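Local coordinates for malic enzyme (Entamoeba histolytica, PDB 3NV9), which catalyses the oxidative decarboxylation of malate to pyruvate, probably with NADP as electron acceptor, and activates the drug metronidazole, at the interface of chains A and B. Residues are numbered along the deposited sequence; one frame, centred on the assembly and turned at random. Chains: chain A/B, Malic enzyme.

Contact 1: the interface of chains A and B. Residues chain A 8, 35, 39, 468, 473; chain B 60, 63-64.
The 3-10 helix 58-60 and short helix 61-64 of chain B push B:Trp60 into an apolar pocket of chain A. The pocket is built from the N-terminal loop holding A:Leu8, helix 21-43, the loop with A:Phe468 and helix 470-485. Chain A hides 91 Å² of B:Trp60, mostly its indole by the contacts seen. The CG of B:Trp60 sits beside the backbone N (chi1 -86°), and chi2 near 100° turns the flat ring so that one face meets A:Leu8. The A:Leu8 methyl CD1 lies over both rings and comes within 3.6 Å of B:Trp60 CE2, a CH-pi contact. A:Leu35 CD2 is on the same side of the indole, 3.8 Å from B:Trp60 CZ3. A:Leu473 CD2 approaches from this side too, near the outer rim, 3.8 Å from B:Trp60 CH2.

The far edge of the six-membered ring points into the face of A:Phe468. B:Trp60 CH2 is 3.6 Å from A:Phe468 CD2, and the planes are turned 68° apart, edge-to-face. A:Val39 comes from the other side of the indole plane, with CG2 3.7 Å from B:Trp60 CZ3. A:Leu35 and A:Val39 of helix 21-43 thus meet the rim from both sides. Both methyls of A:Val39 also touch B:Tyr64 CE1 from one side, and CG2 is 3.6 Å from the phenol oxygen OH of B:Tyr64. B:Ala63 adds its CB against A:Leu35 CG at 3.9 Å.

Contacts around the face and edge probably fix the rotation of the indole. Two-fold symmetry repeats the site with the chains exchanged. It joins residues from near both ends of chain A to an early segment of chain B, within the malic enzyme N-terminal family region.

Contact 2: the interface of chains A and B. Residues chain A 452, 455-456, 459; chain B 50-51, 459, 464.
A:Leu459 and A:Ser455 on helix 438-461 of chain A pack against B:Met50 on strand 47-51 of chain B. Van der Waals contacts of this kind make up most of the patch. B:Met50 extends its CG anti to the backbone N (chi1 -166°) and then bends at chi2 and chi3. This lays the thioether along the helix surface. A:Leu459 CD1 touches B:Met50 CG at 3.7 Å, the two side chains meeting at a slant. Further along, B:Met50 SD is 3.9 Å from A:Ser455 CB, and the terminal methyl CE is equally near that carbon. The next strand residue, B:Pro51, sets the CG of its ring 3.8 Å from A:Ala456 CB. The short alanine side chain probably lets the proline ring come near the helix.

Helix 438-461 of chain B contributes as well. Its B:Leu459 places CD2 3.9 Å from A:Ser455 CB. A:Ser455 is thus flanked by B:Met50 and B:Leu459.

The polar side chains touch by packing. A:Ser455 OG, the hydroxyl, turns beside its own backbone N (chi1 -67°) toward B:His464. It lies over the face of the imidazole near CG, 3.6 Å from both B:His464 CB and B:His464 CG. The backbone N of A:Ser455 lies over the same face.

The patch helps bind the two subunits of the dimer together. It fastens a late helix of one chain to an early strand and a late helix of the other.

Contact 1: the interface of chains A and B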
# COMPACT_ATOMS: atom_id res chain seq x y z
N LEU A 8 -21.72 11.19 -16.57
CA LEU A 8 -21.21 10.64 -17.84
C LEU A 8 -22.14 9.63 -18.56
O LEU A 8 -21.67 8.88 -19.42
CB LEU A 8 -19.84 9.98 -17.63
CG LEU A 8 -18.74 11.02 -17.63
CD1 LEU A 8 -17.34 10.29 -17.46
CD2 LEU A 8 -18.80 11.94 -18.88
N LEU A 35 -10.03 12.42 -21.13
CA LEU A 35 -10.61 12.51 -19.78
C LEU A 35 -9.75 11.74 -18.81
O LEU A 35 -9.55 12.20 -17.71
CB LEU A 35 -12.02 11.94 -19.70
CG LEU A 35 -12.75 12.08 -18.35
CD1 LEU A 35 -12.79 13.62 -18.04
CD2 LEU A 35 -14.19 11.53 -18.43
N VAL A 39 -8.63 13.79 -15.49
CA VAL A 39 -9.12 13.40 -14.16
C VAL A 39 -8.02 12.79 -13.28
O VAL A 39 -8.06 12.92 -12.08
CB VAL A 39 -10.37 12.43 -14.27
CG1 VAL A 39 -9.95 11.09 -14.74
CG2 VAL A 39 -11.04 12.24 -12.88
N PHE A 468 -15.91 16.99 -10.17
CA PHE A 468 -15.03 17.28 -11.29
C PHE A 468 -15.59 18.43 -12.10
O PHE A 468 -16.77 18.47 -12.34
CB PHE A 468 -14.92 16.07 -12.14
CG PHE A 468 -13.90 16.18 -13.22
CD1 PHE A 468 -12.56 15.95 -12.94
CD2 PHE A 468 -14.27 16.48 -14.52
CE1 PHE A 468 -11.60 16.05 -13.91
CE2 PHE A 468 -13.30 16.58 -15.53
CZ PHE A 468 -11.95 16.37 -15.20
N LEU A 473 -15.07 18.65 -18.60
CA LEU A 473 -15.86 17.67 -19.35
C LEU A 473 -16.11 18.19 -20.75
O LEU A 473 -15.89 17.50 -21.74
CB LEU A 473 -17.21 17.37 -18.63
CG LEU A 473 -17.13 16.54 -17.33
CD1 LEU A 473 -18.51 16.08 -16.84
CD2 LEU A 473 -16.19 15.30 -17.52
N TRP B 60 -17.49 6.68 -15.52
CA TRP B 60 -16.22 7.22 -15.03
C TRP B 60 -15.11 6.09 -15.03
O TRP B 60 -13.87 6.36 -15.14
CB TRP B 60 -16.41 7.85 -13.65
CG TRP B 60 -16.88 9.30 -13.78
CD1 TRP B 60 -18.17 9.78 -13.65
CD2 TRP B 60 -16.06 10.41 -14.12
NE1 TRP B 60 -18.19 11.12 -13.89
CE2 TRP B 60 -16.91 11.55 -14.15
CE3 TRP B 60 -14.69 10.57 -14.37
CZ2 TRP B 60 -16.44 12.84 -14.47
CZ3 TRP B 60 -14.21 11.85 -14.67
CH2 TRP B 60 -15.09 12.97 -14.74
N ALA B 63 -12.66 5.99 -17.84
CA ALA B 63 -11.56 6.96 -17.77
C ALA B 63 -10.55 6.47 -16.71
O ALA B 63 -9.35 6.65 -16.87
CB ALA B 63 -12.07 8.34 -17.43
N TYR B 64 -11.04 5.81 -15.67
CA TYR B 64 -10.19 5.21 -14.65
C TYR B 64 -9.53 3.88 -15.03
O TYR B 64 -8.56 3.43 -14.38
CB TYR B 64 -11.00 5.01 -13.35
CG TYR B 64 -11.48 6.28 -12.72
CD1 TYR B 64 -10.73 7.45 -12.78
CD2 TYR B 64 -12.73 6.32 -12.07
CE1 TYR B 64 -11.21 8.64 -12.21
CE2 TYR B 64 -13.20 7.49 -11.49
CZ TYR B 64 -12.43 8.65 -11.56
OH TYR B 64 -12.90 9.83 -10.95

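Contact 2: the interface of chains A and B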
# COMPACT_ATOMS: atom_id res chain seq x y z
N ALA A 452 -17.86 -0.03 2.21
CA ALA A 452 -16.84 0.62 1.38
C ALA A 452 -17.50 1.62 0.45
O ALA A 452 -17.04 2.77 0.33
CB ALA A 452 -16.01 -0.43 0.58
N SER A 455 -19.01 4.47 2.54
CA SER A 455 -17.94 5.36 2.99
C SER A 455 -17.50 6.28 1.86
O SER A 455 -17.42 7.52 2.03
CB SER A 455 -16.73 4.57 3.44
OG SER A 455 -17.09 3.89 4.59
N ALA A 456 -17.23 5.68 0.71
CA ALA A 456 -16.83 6.45 -0.48
C ALA A 456 -17.90 7.51 -0.88
O ALA A 456 -17.58 8.66 -1.19
CB ALA A 456 -16.49 5.51 -1.63
N LEU A 459 -17.91 10.52 1.37
CA LEU A 459 -16.76 11.42 1.18
C LEU A 459 -16.99 12.39 0.01
O LEU A 459 -16.66 13.57 0.11
CB LEU A 459 -15.45 10.61 1.05
CG LEU A 459 -14.96 9.96 2.34
CD1 LEU A 459 -13.66 9.30 2.18
CD2 LEU A 459 -14.81 11.00 3.51
N MET B 50 -9.15 3.99 0.36
CA MET B 50 -10.43 4.59 -0.06
C MET B 50 -10.32 5.26 -1.44
O MET B 50 -9.26 5.80 -1.73
CB MET B 50 -10.81 5.65 0.99
CG MET B 50 -12.21 6.13 0.91
SD MET B 50 -13.46 4.89 1.42
CE MET B 50 -12.89 4.85 3.13
N PRO B 51 -11.42 5.34 -2.24
CA PRO B 51 -11.35 6.25 -3.41
C PRO B 51 -11.03 7.67 -2.98
O PRO B 51 -11.31 8.01 -1.83
CB PRO B 51 -12.80 6.23 -3.99
CG PRO B 51 -13.33 4.80 -3.57
CD PRO B 51 -12.75 4.68 -2.11
N LEU B 459 -16.08 9.89 8.91
CA LEU B 459 -16.27 8.44 8.91
C LEU B 459 -16.51 7.92 10.35
O LEU B 459 -17.21 6.90 10.56
CB LEU B 459 -15.08 7.76 8.24
CG LEU B 459 -14.95 8.11 6.73
CD1 LEU B 459 -13.63 7.66 6.17
CD2 LEU B 459 -16.14 7.55 5.89
N HIS B 464 -19.41 4.50 10.15
CA HIS B 464 -18.64 3.61 9.29
C HIS B 464 -17.44 3.14 10.05
O HIS B 464 -17.02 2.01 9.90
CB HIS B 464 -18.35 4.21 7.91
CG HIS B 464 -19.61 4.45 7.12
ND1 HIS B 464 -20.46 3.42 6.75
CD2 HIS B 464 -20.20 5.60 6.69
CE1 HIS B 464 -21.49 3.92 6.10
NE2 HIS B 464 -21.37 5.24 6.07

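The C-alpha centres of contact 1 and contact 2 are about 20 Å apart, and both belong to the same two-fold dimer interface. They share no residue, but the loop between helices 438-461 and 470-485 serves both, in opposite copies. Helix 21-43 of contact 1 also leads into strand 47-51 of contact 2, again in opposite copies. Leu459 of both chains is in contact 2, which places it near the two-fold axis. In each contact chain A supplies C-terminal residues and chain B an early segment. With the symmetry twins, this exchange of early and late segments fits the deeply entangled dimer.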